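Local coordinates for protein thermostable carboxypeptidase 1 (Pyrococcus furiosus, PDB 1KA2) that removes amino acids one at a time from the C-terminus of peptides with broad specificity, as a homodimeric metallocarboxypeptidase using cobalt, or manganese in vitro, at residues 295-298 against 299-302; 267-270 against 271-275. All blocks are in the same frame, centred on the assembly; numbering follows the deposited sequence.

Contact 1 of 2, residues 295-298 against 299-302; sequences LGIH and ESQS. With MG (magnesium ion), chain B.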
# COMPACT_ATOMS: atom_id res chain seq x y z
N LEU A 295 2.02 4.77 23.73
CA LEU A 295 2.70 3.48 23.68
C LEU A 295 2.36 2.62 24.89
O LEU A 295 2.21 1.41 24.77
CB LEU A 295 4.22 3.65 23.66
CG LEU A 295 4.88 4.28 22.44
CD1 LEU A 295 6.42 4.28 22.62
CD2 LEU A 295 4.46 3.46 21.22
N GLY A 296 2.28 3.25 26.06
CA GLY A 296 1.98 2.50 27.26
C GLY A 296 0.58 1.92 27.34
O GLY A 296 0.38 0.77 27.71
N ILE A 297 -0.42 2.71 26.98
CA ILE A 297 -1.79 2.21 27.00
C ILE A 297 -1.91 1.14 25.91
O ILE A 297 -2.61 0.14 26.08
CB ILE A 297 -2.83 3.33 26.76
CG1 ILE A 297 -2.64 4.44 27.80
CG2 ILE A 297 -4.26 2.77 26.85
CD1 ILE A 297 -2.79 3.97 29.23
N HIS A 298 -1.23 1.35 24.78
CA HIS A 298 -1.31 0.37 23.69
C HIS A 298 -0.74 -0.97 24.14
O HIS A 298 -1.32 -2.01 23.89
CB HIS A 298 -0.59 0.86 22.44
CG HIS A 298 -1.48 0.97 21.24
ND1 HIS A 298 -2.01 -0.13 20.59
CD2 HIS A 298 -1.97 2.06 20.59
CE1 HIS A 298 -2.77 0.28 19.59
NE2 HIS A 298 -2.77 1.60 19.57
N GLU A 299 0.39 -0.94 24.83
CA GLU A 299 0.99 -2.17 25.32
C GLU A 299 0.18 -2.80 26.46
O GLU A 299 0.39 -3.96 26.80
CB GLU A 299 2.44 -1.93 25.74
CG GLU A 299 3.39 -1.88 24.53
CD GLU A 299 3.65 -3.25 23.94
OE1 GLU A 299 4.48 -4.01 24.46
OE2 GLU A 299 3.04 -3.62 22.94
N SER A 300 -0.74 -2.05 27.05
CA SER A 300 -1.56 -2.65 28.10
C SER A 300 -2.59 -3.55 27.41
O SER A 300 -3.07 -4.53 27.98
CB SER A 300 -2.27 -1.58 28.94
OG SER A 300 -3.31 -0.94 28.22
N GLN A 301 -2.93 -3.21 26.17
CA GLN A 301 -3.90 -3.99 25.42
C GLN A 301 -3.27 -5.22 24.80
O GLN A 301 -3.82 -6.32 24.91
CB GLN A 301 -4.53 -3.11 24.33
CG GLN A 301 -5.28 -1.94 24.92
CD GLN A 301 -6.31 -2.38 25.94
OE1 GLN A 301 -7.32 -3.00 25.59
NE2 GLN A 301 -6.06 -2.08 27.21
N SER A 302 -2.11 -5.04 24.17
CA SER A 302 -1.42 -6.16 23.56
C SER A 302 -1.04 -7.20 24.62
O SER A 302 -1.18 -8.40 24.39
CB SER A 302 -0.17 -5.69 22.82
OG SER A 302 0.77 -5.09 23.71
MG MG B . 3.28 -4.40 20.96
O HOH W 1 3.82 -4.98 18.91
O HOH W 2 4.29 -2.57 20.39
O HOH W 3 5.34 -4.88 21.65

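Contact 2 of 2, residues 267-270 against 271-275; sequences TVHE and FGHAL. With MG (magnesium ion), chain B.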
# COMPACT_ATOMS: atom_id res chain seq x y z
N THR A 267 0.72 -13.19 17.42
CA THR A 267 -0.49 -12.81 16.69
C THR A 267 -1.51 -12.23 17.67
O THR A 267 -2.15 -11.20 17.41
CB THR A 267 -1.10 -14.03 15.95
OG1 THR A 267 -0.13 -14.60 15.06
CG2 THR A 267 -2.30 -13.60 15.12
N VAL A 268 -1.65 -12.90 18.82
CA VAL A 268 -2.57 -12.48 19.87
C VAL A 268 -2.13 -11.11 20.37
O VAL A 268 -2.96 -10.20 20.53
CB VAL A 268 -2.55 -13.50 21.03
CG1 VAL A 268 -3.57 -13.10 22.10
CG2 VAL A 268 -2.85 -14.88 20.51
N HIS A 269 -0.83 -10.96 20.61
CA HIS A 269 -0.26 -9.69 21.07
C HIS A 269 -0.72 -8.59 20.11
O HIS A 269 -1.36 -7.62 20.52
CB HIS A 269 1.27 -9.76 21.08
CG HIS A 269 1.94 -8.49 21.53
ND1 HIS A 269 2.17 -8.21 22.86
CD2 HIS A 269 2.45 -7.45 20.83
CE1 HIS A 269 2.80 -7.05 22.96
NE2 HIS A 269 2.98 -6.57 21.74
N GLU A 270 -0.41 -8.75 18.83
CA GLU A 270 -0.81 -7.75 17.85
C GLU A 270 -2.33 -7.58 17.79
O GLU A 270 -2.82 -6.48 17.58
CB GLU A 270 -0.25 -8.09 16.46
CG GLU A 270 1.29 -8.09 16.36
CD GLU A 270 1.96 -6.90 17.05
OE1 GLU A 270 1.53 -5.74 16.85
OE2 GLU A 270 2.94 -7.13 17.78
N PHE A 271 -3.08 -8.67 17.97
CA PHE A 271 -4.53 -8.54 17.95
C PHE A 271 -4.96 -7.53 19.01
O PHE A 271 -5.88 -6.72 18.79
CB PHE A 271 -5.20 -9.89 18.25
CG PHE A 271 -6.67 -9.78 18.59
CD1 PHE A 271 -7.62 -9.62 17.59
CD2 PHE A 271 -7.08 -9.76 19.92
CE1 PHE A 271 -8.97 -9.43 17.90
CE2 PHE A 271 -8.43 -9.57 20.25
CZ PHE A 271 -9.37 -9.41 19.24
N GLY A 272 -4.30 -7.57 20.17
CA GLY A 272 -4.62 -6.66 21.25
C GLY A 272 -4.46 -5.21 20.85
O GLY A 272 -5.25 -4.35 21.26
N HIS A 273 -3.43 -4.94 20.07
CA HIS A 273 -3.18 -3.59 19.58
C HIS A 273 -4.29 -3.19 18.62
O HIS A 273 -4.85 -2.09 18.71
CB HIS A 273 -1.86 -3.52 18.81
CG HIS A 273 -0.63 -3.51 19.66
ND1 HIS A 273 -0.37 -2.51 20.58
CD2 HIS A 273 0.43 -4.34 19.70
CE1 HIS A 273 0.80 -2.73 21.15
NE2 HIS A 273 1.30 -3.84 20.63
N ALA A 274 -4.61 -4.11 17.72
CA ALA A 274 -5.62 -3.89 16.68
C ALA A 274 -7.03 -3.64 17.20
O ALA A 274 -7.68 -2.67 16.79
CB ALA A 274 -5.62 -5.08 15.71
N LEU A 275 -7.51 -4.50 18.10
CA LEU A 275 -8.87 -4.37 18.65
C LEU A 275 -9.03 -2.94 19.15
O LEU A 275 -10.06 -2.30 18.93
CB LEU A 275 -9.08 -5.35 19.82
CG LEU A 275 -10.46 -5.27 20.50
CD1 LEU A 275 -11.52 -5.79 19.55
CD2 LEU A 275 -10.46 -6.10 21.77
MG MG B . 3.28 -4.40 20.96
O HOH W 1 3.82 -4.98 18.91
O HOH W 2 4.29 -2.57 20.39
O HOH W 3 5.34 -4.88 21.65

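Contact 1 of 2, residues 295-298 against 299-302
E299 meets L295 one helical turn back: its backbone N donates to L295 O at 3.0 Å, and its CB and CG lie against the same carbonyl oxygen. CG stands anti to the carbonyl carbon (chi1 -79°), and the chain bends at chi2, bringing the carboxylate to the magnesium ion. Of the two carboxylate oxygens of E299 only OE2 bonds the magnesium, at 2.1 Å; E299 OE1, 3.7 Å from the magnesium, lies beyond bonding distance, so the carboxylate binds through one oxygen.

S300 turns back on its own helix. Its OG, lodged between the backbone N and the carbonyl carbon (chi1 71°), donates to I297 O; the 2.5 Å from S300 OG to I297 O is shorter than usual, and its exact length is doubtful. The backbone N of S300 bonds only weakly to G296 O and I297 O. S300 OG also accepts from Q301 NE2 at 3.1 Å with an N-H...O angle of 166°, that oxygen lying close to the plane of the Q301 amide. An alanine here is likely to leave Q301 NE2 without this acceptor and I297 O without the hydroxyl donor, so the amide would be held less firmly, from its OE1 end through H465.

Q301 N reaches H298 O from above the carbonyl plane, whereas S302 N meets that oxygen in the plane, so two donors grip it. S302 OG then donates to E299 OE2 at 2.8 Å, coming from above the carboxylate plane, which probably helps to hold the metal-bound oxygen in place. A glutamate ligand supplied by a helix following the HEXXH helix, here within the HES/GQ motif, is the third protein ligand of an M32 metallopeptidase site.

Contact 2 of 2, residues 267-270 against 271-275
H269 and H273, one turn apart on the helix, grip the magnesium ion through their NE2 atoms, at 2.3 Å and 2.1 Å respectively. H269 NE2 and H273 NE2 are 3.4 Å apart because they share the metal, with no hydrogen bond between them. Their rings form an offset edge-to-face pair, centroids 5.0 Å apart and planes at 80°, with the edge of H273 toward the face of H269. The first torsions differ: CG of H269 is anti to the backbone N (chi1 180°), that of H273 anti to its carbonyl carbon, consistent with rings from successive turns turning to one ion.

E270 does not bind the metal directly. Its chain bends at chi2, and E270 OE2 accepts from the oxygen of metal-bound water 1 at 2.6 Å. E270 OE1 passes 3.4 Å from H273 CD2, the carboxylate crossing the ring obliquely.

Further out, partners elsewhere in the chain probably help to orient these groups: H269 ND1 is bonded to E306, H273 ND1 to H298, and E270 OE1 to T241. Beneath this shell runs the helical backbone, where A274 N donates to E270 O at 3.0 Å and F271 N to T267 O at 2.8 Å. The F271 side chain is directed away from the metal to pack with F223 and W305. Two histidines separated by one helical turn, with a glutamate beside the first reaching a metal-bound water, are the signature of the HEXXH motif, and E270 is the predicted proton donor/acceptor.

Contact 2, on helix 261-278, comes first along the chain; contact 1, at the start of helix 295-309, follows, and these are consecutive helices. Their centres lie about 10 Å apart, and both meet the magnesium ion and its three waters. Contact 2 contributes two histidine ligands and contact 1 the glutamate, so the complete protein-ligand set requires both helices. The two helices also touch away from the metal, and S302 packs against H269. Contact 2 also borders strands 241-243 and 248-253, whereas contact 1 packs against helix 421-440. The centres of contacts 1 and 2 lie about 6 and 11 Å from the centre of the mainly helical chain, and magnesium here occupies the site where catalytic cobalt binds.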